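Local coordinates for uncharacterized N-acetyltransferase D2E76_00625 (PDB 6YCA), which probably transfers acetyl groups from acetyl coenzyme A to amines as a GCN5-related N-acetyltransferase of the Eis type, but cannot modify aminoglycosides, at residues 157-162 / 297-302. Residues are numbered along the deposited sequence; the frame is centred on the assembly and turned at random.
Sequences YRIQRR and RAVAVA
With chi1 at -58°, the Tyr157 ring lies beside its own backbone N, CG anti to the carbonyl carbon, and its CD2-CE2 side runs along two valines of segment 297-302. Both valines have CG1 anti to the backbone N and CG2 anti to the carbonyl carbon. Val299, set obliquely to the ring, meets Tyr157 CD2 with CG1 at 3.7 Å, whereas Val301, side by side with the tyrosine, meets Tyr157 CE2 with CG2 at 3.9 Å. On the same face of the sheet Val299 CG2 lies 4.0 Å from Ile159 CG1, the two side chains pointing the same way, and Val299 CG1 is also near Ile159 CG1. The opposite face carries Arg158 and Ala300; there Arg158 touches Ala302 CB through its CG, before its chain bends at chi3 and the guanidinium leads away. Strands 149-160 and 299-312 run antiparallel here, and the pairing sets the start of 299-312, in the second GNAT-family region of the Eis chain, alongside the end of 149-160. Arg158 and Ala300 form the hydrogen-bonded pair: Arg158 N donates to Ala300 O (2.8 Å, in the carbonyl plane), and Ala300 N returns a bond of 2.9 Å to Arg158 O from above the carbonyl plane. A third bond, Gln160 N to Ala298 O, extends the ladder to the 3-10 turn at 297-298. The non-hydrogen-bonded pairs are Tyr157-Val301 and Ile159-Val299; the CA-H groups of Tyr157 and Ile159 approach Ala300 O and Ala298 O. Strand 277-284 flanks 149-160 on its other edge, and the Tyr157 hydroxyl is hydrogen-bonded to Pro284 O. Beyond the ladder, Arg297 reaches the second subunit, forming a salt bridge with its Asp306.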
# COMPACT_ATOMS: atom_id res chain seq x y z
N TYR A 157 0.59 -0.55 -21.59
CA TYR A 157 0.68 0.89 -21.48
C TYR A 157 -0.46 1.44 -20.62
O TYR A 157 -1.60 0.98 -20.72
CB TYR A 157 0.60 1.53 -22.87
CG TYR A 157 1.69 1.05 -23.80
CD1 TYR A 157 1.53 -0.13 -24.52
CD2 TYR A 157 2.87 1.76 -23.94
CE1 TYR A 157 2.52 -0.58 -25.37
CE2 TYR A 157 3.86 1.32 -24.79
CZ TYR A 157 3.68 0.15 -25.51
OH TYR A 157 4.67 -0.30 -26.35
N ARG A 158 -0.13 2.42 -19.78
CA ARG A 158 -1.11 3.23 -19.07
C ARG A 158 -0.98 4.66 -19.57
O ARG A 158 0.09 5.27 -19.46
CB ARG A 158 -0.88 3.23 -17.55
CG ARG A 158 -1.35 2.02 -16.77
CD ARG A 158 -1.09 2.34 -15.30
NE ARG A 158 -1.82 3.54 -14.87
CZ ARG A 158 -1.55 4.24 -13.77
NH1 ARG A 158 -0.55 3.88 -12.97
NH2 ARG A 158 -2.27 5.32 -13.47
N ILE A 159 -2.07 5.18 -20.13
CA ILE A 159 -2.12 6.53 -20.67
C ILE A 159 -2.96 7.38 -19.73
O ILE A 159 -4.10 7.01 -19.41
CB ILE A 159 -2.73 6.53 -22.08
CG1 ILE A 159 -1.92 5.63 -23.02
CG2 ILE A 159 -2.80 7.96 -22.61
CD1 ILE A 159 -2.49 5.55 -24.42
N GLN A 160 -2.40 8.50 -19.28
CA GLN A 160 -3.17 9.48 -18.51
C GLN A 160 -3.84 10.39 -19.52
O GLN A 160 -3.20 11.28 -20.10
CB GLN A 160 -2.27 10.23 -17.53
CG GLN A 160 -2.94 10.52 -16.19
CD GLN A 160 -2.30 11.68 -15.44
OE1 GLN A 160 -2.97 12.67 -15.11
NE2 GLN A 160 -1.00 11.56 -15.16
N ARG A 161 -5.14 10.17 -19.76
CA ARG A 161 -5.82 10.77 -20.90
C ARG A 161 -5.77 12.30 -20.88
O ARG A 161 -5.72 12.92 -21.95
CB ARG A 161 -7.26 10.28 -21.00
CG ARG A 161 -7.96 10.66 -22.30
CD ARG A 161 -9.43 10.30 -22.25
NE ARG A 161 -10.17 11.12 -21.29
CZ ARG A 161 -10.69 12.31 -21.57
NH1 ARG A 161 -10.58 12.82 -22.79
NH2 ARG A 161 -11.35 12.98 -20.63
N ARG A 162 -5.83 12.91 -19.69
CA ARG A 162 -5.81 14.37 -19.62
C ARG A 162 -4.52 14.94 -20.19
O ARG A 162 -4.52 16.06 -20.72
CB ARG A 162 -6.04 14.85 -18.18
CG ARG A 162 -4.94 14.47 -17.20
CD ARG A 162 -5.19 15.07 -15.82
NE ARG A 162 -6.33 14.42 -15.17
CZ ARG A 162 -7.56 14.92 -15.12
NH1 ARG A 162 -8.53 14.24 -14.52
NH2 ARG A 162 -7.83 16.11 -15.67
N ARG A 297 5.38 11.40 -21.89
CA ARG A 297 5.32 10.82 -20.55
C ARG A 297 3.89 10.59 -20.07
O ARG A 297 3.71 10.03 -18.98
CB ARG A 297 6.12 11.66 -19.56
CG ARG A 297 7.61 11.60 -19.84
CD ARG A 297 8.38 12.51 -18.92
NE ARG A 297 9.78 12.58 -19.31
CZ ARG A 297 10.65 13.44 -18.81
NH1 ARG A 297 10.26 14.32 -17.89
NH2 ARG A 297 11.91 13.43 -19.23
N ALA A 298 2.89 11.02 -20.83
CA ALA A 298 1.52 10.60 -20.56
C ALA A 298 1.31 9.11 -20.83
O ALA A 298 0.32 8.54 -20.37
CB ALA A 298 0.55 11.41 -21.41
N VAL A 299 2.23 8.48 -21.55
CA VAL A 299 2.15 7.07 -21.88
C VAL A 299 3.25 6.37 -21.09
O VAL A 299 4.44 6.62 -21.31
CB VAL A 299 2.32 6.83 -23.39
CG1 VAL A 299 2.18 5.35 -23.72
CG2 VAL A 299 1.31 7.66 -24.17
N ALA A 300 2.85 5.50 -20.17
CA ALA A 300 3.78 4.79 -19.31
C ALA A 300 3.71 3.30 -19.59
O ALA A 300 2.61 2.75 -19.76
CB ALA A 300 3.47 5.04 -17.82
N VAL A 301 4.87 2.66 -19.64
CA VAL A 301 4.94 1.21 -19.79
C VAL A 301 4.73 0.59 -18.41
O VAL A 301 5.56 0.76 -17.52
CB VAL A 301 6.27 0.78 -20.42
CG1 VAL A 301 6.39 -0.74 -20.40
CG2 VAL A 301 6.38 1.32 -21.83
N ALA A 302 3.60 -0.07 -18.23
CA ALA A 302 3.27 -0.70 -16.95
C ALA A 302 3.82 -2.12 -16.83
O ALA A 302 3.65 -2.74 -15.77
CB ALA A 302 1.76 -0.70 -16.72